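Local coordinates for odorant binding protein (AGAP007287-PA) (Anopheles gambiae, PDB 3PM2) that binds hydrophobic odorants such as menthol, citronellal, decanal and indole and is thought to carry them through the fluid around olfactory sensory dendrites, at residues A[18-22]-A[88-92]; A[21-25]-A[80-85]; A[57-61]-A[134-138]; A[72-78]-A[100-104]. All blocks are in the same frame, centred on the assembly; numbering follows the deposited sequence.

Contact 1: residues A[18-22]-A[88-92]; sequences CCVTP and MAPEW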
# COMPACT_ATOMS: atom_id res chain seq x y z
N CYS A 18 0.60 -9.45 14.19
CA CYS A 18 -0.86 -9.51 14.22
C CYS A 18 -1.37 -10.51 13.20
O CYS A 18 -2.32 -11.22 13.49
CB CYS A 18 -1.46 -8.13 13.96
SG CYS A 18 -1.06 -6.93 15.24
N CYS A 19 -0.78 -10.51 11.99
CA CYS A 19 -1.15 -11.44 10.91
C CYS A 19 -0.01 -11.52 9.91
O CYS A 19 0.54 -10.48 9.52
CB CYS A 19 -2.45 -11.02 10.22
SG CYS A 19 -3.04 -12.21 8.99
N VAL A 20 0.31 -12.74 9.44
CA VAL A 20 1.31 -12.93 8.41
C VAL A 20 0.53 -12.85 7.09
O VAL A 20 -0.35 -13.66 6.83
CB VAL A 20 2.13 -14.24 8.58
CG1 VAL A 20 3.14 -14.39 7.45
CG2 VAL A 20 2.84 -14.26 9.93
N THR A 21 0.80 -11.81 6.29
CA THR A 21 0.05 -11.56 5.06
C THR A 21 0.90 -11.81 3.80
O THR A 21 2.13 -11.74 3.85
CB THR A 21 -0.42 -10.07 5.03
OG1 THR A 21 0.71 -9.24 5.19
CG2 THR A 21 -1.44 -9.73 6.12
N PRO A 22 0.25 -12.04 2.64
CA PRO A 22 1.01 -12.15 1.38
C PRO A 22 1.75 -10.84 1.09
O PRO A 22 1.39 -9.77 1.62
CB PRO A 22 -0.09 -12.38 0.34
CG PRO A 22 -1.21 -12.98 1.12
CD PRO A 22 -1.19 -12.18 2.38
N MET A 88 1.71 -20.49 2.40
CA MET A 88 0.81 -19.92 3.40
C MET A 88 -0.46 -20.75 3.54
O MET A 88 -0.65 -21.70 2.78
CB MET A 88 0.48 -18.48 3.03
CG MET A 88 1.68 -17.56 3.08
SD MET A 88 1.23 -15.84 2.72
CE MET A 88 0.49 -15.37 4.25
N ALA A 89 -1.35 -20.40 4.52
CA ALA A 89 -2.63 -21.08 4.73
C ALA A 89 -3.44 -21.02 3.40
O ALA A 89 -3.34 -20.01 2.69
CB ALA A 89 -3.40 -20.39 5.85
N PRO A 90 -4.19 -22.09 3.04
CA PRO A 90 -4.87 -22.11 1.72
C PRO A 90 -5.92 -21.04 1.50
O PRO A 90 -6.25 -20.74 0.35
CB PRO A 90 -5.44 -23.52 1.62
CG PRO A 90 -5.53 -24.01 3.03
CD PRO A 90 -4.38 -23.36 3.76
N GLU A 91 -6.41 -20.44 2.59
CA GLU A 91 -7.38 -19.33 2.54
C GLU A 91 -6.83 -18.13 1.75
O GLU A 91 -7.60 -17.39 1.13
CB GLU A 91 -7.73 -18.85 3.94
CG GLU A 91 -8.55 -19.85 4.75
CD GLU A 91 -7.79 -20.96 5.45
OE1 GLU A 91 -6.58 -21.13 5.21
OE2 GLU A 91 -8.45 -21.72 6.21
N TRP A 92 -5.51 -17.93 1.79
CA TRP A 92 -4.86 -16.79 1.14
C TRP A 92 -4.95 -16.70 -0.38
O TRP A 92 -4.94 -15.59 -0.90
CB TRP A 92 -3.44 -16.61 1.64
CG TRP A 92 -3.36 -16.12 3.06
CD1 TRP A 92 -2.90 -16.83 4.14
CD2 TRP A 92 -3.72 -14.82 3.56
NE1 TRP A 92 -2.94 -16.04 5.27
CE2 TRP A 92 -3.48 -14.82 4.95
CE3 TRP A 92 -4.31 -13.68 2.98
CZ2 TRP A 92 -3.72 -13.70 5.76
CZ3 TRP A 92 -4.54 -12.56 3.78
CH2 TRP A 92 -4.26 -12.58 5.16
O HOH W 1 -1.35 -15.98 7.73
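Val20 O and Trp92 NE1 are joined through one water. The water donates to Val20 O at 2.7 Å and accepts from Trp92 NE1 at 2.9 Å. The indole N-H and a loop carbonyl are thus satisfied together, and no direct hydrogen bond links the two segments. Two carbons also crowd Val20 O. Met88 CE lies 3.2 Å from Val20 O, and Trp92 CZ2 also touches this oxygen.

The rest of the contact is built round the Trp92 indole. Pro22 CD sits over one face of the six-membered ring, 3.8 Å from its centroid and 23° off the normal, a CH-pi contact. The side chains of Pro22 and Trp92 cross at about a right angle. Met88 CE lies on the same face, over the five-membered ring. The bend at the end of the Met88 chain (chi3 76°) turns this methyl back toward the 20-22 backbone, where it reaches Thr21 C at 3.6 Å.

Cys19 SG approaches differently. With SG anti to the backbone N (chi1 -174°), the sulfur points at the edge of the indole, near its plane, 3.6 Å from Trp92 CZ2. Thr21 CG2 touches Trp92 CH2 obliquely.

Trp92 lies at the start of helix 92-109, and Leu153 and Thr85 also pack against its side chain. Cys19 is disulfide-bonded to Cys149, and the neighbouring Cys18 to Cys160. A disulfide sulfur at the edge of an indole is a Cys sulfur-aromatic contact. Here it joins the loop before helix 27-44 to the start of helix 92-109, in the disulfide-linked helical fold of a C-plus odorant-binding protein.

Contact 2: residues A[21-25]-A[80-85]; sequences TPFLV and LYLDST. Unlike the reference sequence in segment 80-85: Asp83 (reference Ala).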
# COMPACT_ATOMS: atom_id res chain seq x y z
N THR A 21 0.80 -11.81 6.29
CA THR A 21 0.05 -11.56 5.06
C THR A 21 0.90 -11.81 3.80
O THR A 21 2.13 -11.74 3.85
CB THR A 21 -0.42 -10.07 5.03
OG1 THR A 21 0.71 -9.24 5.19
CG2 THR A 21 -1.44 -9.73 6.12
N PRO A 22 0.25 -12.04 2.64
CA PRO A 22 1.01 -12.15 1.38
C PRO A 22 1.75 -10.84 1.09
O PRO A 22 1.39 -9.77 1.62
CB PRO A 22 -0.09 -12.38 0.34
CG PRO A 22 -1.21 -12.98 1.12
CD PRO A 22 -1.19 -12.18 2.38
N PHE A 23 2.78 -10.91 0.27
CA PHE A 23 3.54 -9.71 -0.10
C PHE A 23 3.92 -9.76 -1.57
O PHE A 23 3.93 -10.83 -2.18
CB PHE A 23 4.79 -9.56 0.78
CG PHE A 23 5.75 -10.74 0.74
CD1 PHE A 23 6.72 -10.83 -0.26
CD2 PHE A 23 5.73 -11.71 1.73
CE1 PHE A 23 7.61 -11.90 -0.30
CE2 PHE A 23 6.62 -12.79 1.70
CZ PHE A 23 7.55 -12.88 0.68
N LEU A 24 4.29 -8.61 -2.12
CA LEU A 24 4.71 -8.44 -3.51
C LEU A 24 6.24 -8.19 -3.57
O LEU A 24 6.86 -8.39 -4.62
CB LEU A 24 3.86 -7.26 -4.04
CG LEU A 24 4.38 -6.17 -4.94
CD1 LEU A 24 3.23 -5.51 -5.65
CD2 LEU A 24 5.00 -5.12 -4.16
N VAL A 25 6.83 -7.75 -2.45
CA VAL A 25 8.25 -7.41 -2.33
C VAL A 25 8.78 -7.89 -1.00
O VAL A 25 8.06 -7.83 -0.01
CB VAL A 25 8.42 -5.86 -2.51
CG1 VAL A 25 9.67 -5.33 -1.85
CG2 VAL A 25 8.45 -5.49 -3.98
N LEU A 80 3.47 -12.49 -8.52
CA LEU A 80 4.28 -12.21 -7.32
C LEU A 80 3.52 -12.42 -6.03
O LEU A 80 4.05 -13.07 -5.13
CB LEU A 80 4.90 -10.81 -7.35
CG LEU A 80 6.04 -10.60 -8.32
CD1 LEU A 80 6.43 -9.14 -8.38
CD2 LEU A 80 7.25 -11.49 -7.96
N TYR A 81 2.28 -11.86 -5.91
CA TYR A 81 1.48 -12.09 -4.71
C TYR A 81 1.19 -13.57 -4.51
O TYR A 81 1.45 -14.08 -3.43
CB TYR A 81 0.17 -11.31 -4.76
CG TYR A 81 0.28 -9.93 -4.17
CD1 TYR A 81 0.53 -9.75 -2.82
CD2 TYR A 81 0.06 -8.80 -4.96
CE1 TYR A 81 0.64 -8.47 -2.27
CE2 TYR A 81 0.18 -7.52 -4.43
CZ TYR A 81 0.45 -7.36 -3.08
OH TYR A 81 0.55 -6.08 -2.59
N LEU A 82 0.77 -14.28 -5.59
CA LEU A 82 0.50 -15.71 -5.51
C LEU A 82 1.73 -16.53 -5.13
O LEU A 82 1.59 -17.53 -4.42
CB LEU A 82 -0.17 -16.29 -6.77
CG LEU A 82 -1.65 -15.93 -7.00
CD1 LEU A 82 -2.18 -16.67 -8.22
CD2 LEU A 82 -2.51 -16.27 -5.79
N ASP A 83 2.91 -16.11 -5.58
CA ASP A 83 4.16 -16.75 -5.15
C ASP A 83 4.30 -16.74 -3.64
O ASP A 83 4.59 -17.71 -3.08
CB ASP A 83 5.43 -16.15 -5.74
CG ASP A 83 6.75 -16.96 -5.35
OD1 ASP A 83 6.92 -18.12 -5.79
OD2 ASP A 83 7.65 -16.42 -4.65
N SER A 84 4.08 -15.59 -3.01
CA SER A 84 4.19 -15.50 -1.55
C SER A 84 3.18 -16.40 -0.80
O SER A 84 3.47 -16.82 0.32
CB SER A 84 4.08 -14.06 -1.07
OG SER A 84 2.75 -13.57 -1.19
N THR A 85 2.02 -16.69 -1.41
CA THR A 85 0.94 -17.49 -0.79
C THR A 85 1.14 -19.01 -0.88
O THR A 85 0.43 -19.73 -0.18
CB THR A 85 -0.45 -17.11 -1.36
OG1 THR A 85 -0.57 -17.61 -2.70
CG2 THR A 85 -0.72 -15.62 -1.33
O HOH W 2 6.07 -12.30 -3.60
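Polar bonds meet at Ser84 OG. It accepts from Phe23 N at 3.0 Å with an N-H...O angle of 155°. It also donates to Tyr81 O at 2.6 Å, on a lone pair in the carbonyl plane. With chi1 at 72°, the hydroxyl sits between its own backbone N and carbonyl carbon, where it meets both partners. One accepted and one donated bond hold its rotation. One water adds a second link, donating to Phe23 O at 3.0 Å and to Leu80 O at 2.6 Å.

There are two CH-pi contacts. Ser84 CB stands over the centre of the Phe23 ring, 3.9 Å from the centroid and only 6° off the normal. Leu24 CB lies over a face of Tyr81, offset toward the rim, 3.8 Å from that centroid.

Apolar packing completes the join. Pro22 CG meets Thr85 CG2 at 3.6 Å, and Pro22 CB is at the edge of the Tyr81 ring. Leu24 and Tyr81 both continue inward to Leu138 of helix 133-147. This is a loop packed on a helix, held by a serine that takes a backbone N-H from the loop. In this largely helical odorant-binding fold it joins the loop before helix 27-44 to helix 74-85.

Contact 3: residues A[57-61]-A[134-138]; sequences AECVM and SGTIL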
# COMPACT_ATOMS: atom_id res chain seq x y z
N ALA A 57 5.71 3.74 -2.87
CA ALA A 57 5.05 2.70 -3.68
C ALA A 57 5.59 2.62 -5.09
O ALA A 57 5.77 1.51 -5.60
CB ALA A 57 3.54 2.93 -3.70
N GLU A 58 5.84 3.77 -5.73
CA GLU A 58 6.40 3.73 -7.09
C GLU A 58 7.78 3.05 -7.08
O GLU A 58 8.08 2.25 -7.97
CB GLU A 58 6.45 5.12 -7.71
CG GLU A 58 6.96 5.10 -9.15
CD GLU A 58 6.69 6.38 -9.91
OE1 GLU A 58 5.50 6.75 -10.02
OE2 GLU A 58 7.65 7.00 -10.41
N CYS A 59 8.58 3.32 -6.04
CA CYS A 59 9.91 2.72 -5.83
C CYS A 59 9.78 1.18 -5.74
O CYS A 59 10.54 0.46 -6.40
CB CYS A 59 10.56 3.32 -4.58
SG CYS A 59 12.16 2.57 -4.14
N VAL A 60 8.79 0.69 -4.93
CA VAL A 60 8.51 -0.73 -4.74
C VAL A 60 8.12 -1.34 -6.08
O VAL A 60 8.61 -2.40 -6.44
CB VAL A 60 7.41 -0.96 -3.67
CG1 VAL A 60 6.92 -2.40 -3.70
CG2 VAL A 60 7.90 -0.60 -2.26
N MET A 61 7.24 -0.67 -6.81
CA MET A 61 6.77 -1.17 -8.12
C MET A 61 7.89 -1.21 -9.14
O MET A 61 8.01 -2.20 -9.86
CB MET A 61 5.56 -0.38 -8.60
CG MET A 61 4.33 -0.55 -7.70
SD MET A 61 3.66 -2.21 -7.75
CE MET A 61 2.03 -1.95 -7.01
N SER A 134 0.83 3.49 -8.47
CA SER A 134 1.53 2.51 -7.62
C SER A 134 1.01 2.49 -6.17
O SER A 134 0.74 1.42 -5.63
CB SER A 134 3.03 2.75 -7.65
OG SER A 134 3.57 2.58 -8.95
N GLY A 135 0.87 3.68 -5.57
CA GLY A 135 0.38 3.82 -4.21
C GLY A 135 -1.08 3.41 -4.09
O GLY A 135 -1.48 2.80 -3.10
N THR A 136 -1.90 3.75 -5.10
CA THR A 136 -3.34 3.38 -5.08
C THR A 136 -3.46 1.86 -4.93
O THR A 136 -4.18 1.39 -4.05
CB THR A 136 -4.02 3.87 -6.35
OG1 THR A 136 -3.83 5.29 -6.44
CG2 THR A 136 -5.50 3.54 -6.38
N ILE A 137 -2.71 1.10 -5.75
CA ILE A 137 -2.75 -0.36 -5.72
C ILE A 137 -2.16 -0.92 -4.45
O ILE A 137 -2.80 -1.75 -3.76
CB ILE A 137 -2.12 -0.99 -7.01
CG1 ILE A 137 -2.87 -0.53 -8.31
CG2 ILE A 137 -2.06 -2.54 -6.93
CD1 ILE A 137 -4.35 -1.02 -8.44
N LEU A 138 -0.92 -0.50 -4.14
CA LEU A 138 -0.19 -1.04 -3.00
C LEU A 138 -0.84 -0.77 -1.65
O LEU A 138 -0.91 -1.68 -0.80
CB LEU A 138 1.29 -0.59 -3.04
CG LEU A 138 2.25 -1.29 -2.07
CD1 LEU A 138 2.36 -2.81 -2.38
CD2 LEU A 138 3.65 -0.63 -2.11
O HOH W 3 3.40 5.13 -9.75
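The flat group here is the Glu58 carboxylate. It reaches Ser134 OG through a water, while the Glu58 backbone and CB pack on Ser134 directly. The water donates to Glu58 OE1 at 2.7 Å and accepts from Ser134 OG at 2.7 Å. Glu58 OE1 also accepts from His131 N, so two donors grip this oxygen.

This is a helix-helix crossing in the odorant-binding fold. Helices 55-63 and 133-147 meet almost at right angles, at 83° between the short segments, with the axes 8.7 Å apart. The disulfide Cys55-Cys130 links helix 55-63 to the loop just before helix 133-147.

Small residues line the close approach. Ala57 CB rests on the backbone of Gly135, 3.3 Å from Gly135 CA, tighter than usual for two carbons. The same methyl also touches Gly135 N. Ser134 CB and OG pack against Glu58 and Met61, with Ser134 OG 3.5 Å from Met61 CG. Ser134 CB comes equally near that carbon and also touches Glu58 N.

Larger side chains fill the flank. Leu138 CD2 touches both Ala57 CB, 3.9 Å away, and Val60 CG1. Val60 and Leu138 cross at about a right angle. Helix 27-44 packs on Val60 through Phe30 and Cys33. The Met61 chain is bent at chi2 (-67°), which places CE against helix 133-147. There Met61 CE touches Leu138 CB and lies 4.1 Å from Ile137 CG2.

Contact 4: residues A[72-78]-A[100-104]; sequences IDREALT and IDGCF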
# COMPACT_ATOMS: atom_id res chain seq x y z
N ILE A 72 0.24 -0.38 -14.05
CA ILE A 72 0.75 -1.49 -13.24
C ILE A 72 0.45 -2.79 -13.99
O ILE A 72 -0.66 -2.96 -14.49
CB ILE A 72 0.17 -1.49 -11.79
CG1 ILE A 72 0.54 -0.20 -11.00
CG2 ILE A 72 0.54 -2.80 -11.03
CD1 ILE A 72 2.10 0.00 -10.67
N ASP A 73 1.45 -3.68 -14.09
CA ASP A 73 1.29 -4.96 -14.79
C ASP A 73 0.54 -5.91 -13.87
O ASP A 73 1.14 -6.51 -12.98
CB ASP A 73 2.69 -5.50 -15.18
CG ASP A 73 2.73 -6.82 -15.93
OD1 ASP A 73 1.71 -7.56 -15.91
OD2 ASP A 73 3.80 -7.16 -16.46
N ARG A 74 -0.78 -6.01 -14.05
CA ARG A 74 -1.63 -6.86 -13.21
C ARG A 74 -1.23 -8.35 -13.25
O ARG A 74 -1.26 -9.02 -12.22
CB ARG A 74 -3.12 -6.67 -13.55
CG ARG A 74 -4.03 -7.49 -12.66
CD ARG A 74 -5.47 -7.17 -12.90
NE ARG A 74 -6.31 -8.09 -12.14
CZ ARG A 74 -7.60 -7.90 -11.91
NH1 ARG A 74 -8.22 -6.82 -12.38
NH2 ARG A 74 -8.28 -8.78 -11.20
N GLU A 75 -0.85 -8.87 -14.42
CA GLU A 75 -0.46 -10.27 -14.58
C GLU A 75 0.77 -10.59 -13.73
O GLU A 75 0.72 -11.50 -12.90
CB GLU A 75 -0.25 -10.63 -16.06
CG GLU A 75 -1.54 -10.61 -16.89
CD GLU A 75 -2.20 -9.25 -17.08
OE1 GLU A 75 -1.47 -8.23 -17.18
OE2 GLU A 75 -3.45 -9.19 -17.05
N ALA A 76 1.84 -9.80 -13.88
CA ALA A 76 3.07 -9.97 -13.12
C ALA A 76 2.85 -9.72 -11.63
O ALA A 76 3.41 -10.45 -10.81
CB ALA A 76 4.16 -9.08 -13.66
N LEU A 77 2.02 -8.70 -11.26
CA LEU A 77 1.73 -8.43 -9.86
C LEU A 77 1.03 -9.63 -9.21
O LEU A 77 1.37 -10.00 -8.09
CB LEU A 77 0.88 -7.14 -9.70
CG LEU A 77 0.40 -6.83 -8.28
CD1 LEU A 77 0.39 -5.36 -8.05
CD2 LEU A 77 -1.02 -7.38 -8.06
N THR A 78 0.04 -10.21 -9.91
CA THR A 78 -0.72 -11.38 -9.41
C THR A 78 0.23 -12.55 -9.20
O THR A 78 0.14 -13.19 -8.17
CB THR A 78 -1.89 -11.69 -10.35
OG1 THR A 78 -2.70 -10.51 -10.46
CG2 THR A 78 -2.76 -12.87 -9.88
N ILE A 100 -6.83 -8.27 -5.22
CA ILE A 100 -6.30 -7.71 -6.47
C ILE A 100 -7.44 -7.19 -7.36
O ILE A 100 -7.36 -6.07 -7.86
CB ILE A 100 -5.38 -8.72 -7.21
CG1 ILE A 100 -4.12 -9.05 -6.39
CG2 ILE A 100 -4.99 -8.18 -8.61
CD1 ILE A 100 -3.37 -10.30 -6.87
N ASP A 101 -8.50 -7.98 -7.50
CA ASP A 101 -9.66 -7.59 -8.31
C ASP A 101 -10.29 -6.29 -7.77
O ASP A 101 -10.54 -5.37 -8.54
CB ASP A 101 -10.69 -8.72 -8.37
CG ASP A 101 -11.62 -8.59 -9.55
OD1 ASP A 101 -11.11 -8.50 -10.71
OD2 ASP A 101 -12.85 -8.56 -9.33
N GLY A 102 -10.51 -6.24 -6.46
CA GLY A 102 -11.12 -5.08 -5.82
C GLY A 102 -10.29 -3.82 -5.90
O GLY A 102 -10.84 -2.73 -6.05
N CYS A 103 -8.95 -3.97 -5.79
CA CYS A 103 -8.03 -2.82 -5.83
C CYS A 103 -7.90 -2.23 -7.22
O CYS A 103 -7.93 -1.01 -7.36
CB CYS A 103 -6.67 -3.17 -5.22
SG CYS A 103 -6.78 -3.52 -3.44
N PHE A 104 -7.87 -3.09 -8.25
CA PHE A 104 -7.79 -2.63 -9.65
C PHE A 104 -9.13 -2.00 -10.05
O PHE A 104 -9.13 -0.99 -10.76
CB PHE A 104 -7.37 -3.77 -10.61
CG PHE A 104 -5.86 -3.89 -10.72
CD1 PHE A 104 -5.15 -3.14 -11.65
CD2 PHE A 104 -5.14 -4.71 -9.85
CE1 PHE A 104 -3.75 -3.23 -11.73
CE2 PHE A 104 -3.75 -4.82 -9.94
CZ PHE A 104 -3.06 -4.09 -10.89
O HOH W 4 -10.54 -5.64 -11.38
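Phe104 is the apolar centre, and the long chain of Arg74 runs across one face of its ring. Ile72 CG2 and Leu77 CD2 stand at the ring edge, the former 3.8 Å from Phe104 CZ. The motif is an antiparallel helical hairpin: helices 74-85 and 92-109 follow each other in the chain, and their short segments run at 144°. Side chains bridge the 12.0 Å between the axes.

Ile100 extends the apolar patch. Its CG1 lies 3.9 Å from Leu77 CD2, and its CD1 touches Thr78 OG1. That hydroxyl is itself bonded to Arg74 O, one turn back. Ile100 also touches Met141 of helix 133-147.

Farther out, Arg74 CD sits over the middle of the Phe104 ring, 4.0 Å from its centroid, a CH-pi contact. Arg74 is extended from CG to NE, with CG anti to the backbone N (chi1 -177°), which spans the gap. At the polar edge a water accepts from Arg74 NH1 and donates to Asp101 O and OD1. The hydrogen bond of the salt bridge is nearly straight (176°): Arg74 NH2 to Asp101 OD1 is 2.9 Å, in the guanidinium plane and on the anti lone pair of OD1.

Contact 3 is buried and lies deepest, its centre about 7 Å from the centre of the chain. The others are partly buried: the centres of contacts 2 and 4 lie at about 13 Å, that of contact 1 at about 17 Å. Contacts 1 and 2 start from the same loop and share Pro22. Contacts 2 and 4 both use helix 74-85, and Leu24 CD1 touches Leu77 CD1 between them at 3.7 Å. Contact 3 meets contact 4 through Met61 and Ile72, and contact 2 through Val60 and Leu24. Contact 3 is close packing of small and aliphatic residues, with a water at its side. Contacts 1 and 2 use CH-pi contacts and waters between a loop and its neighbour; contact 4 alone ends in a salt bridge.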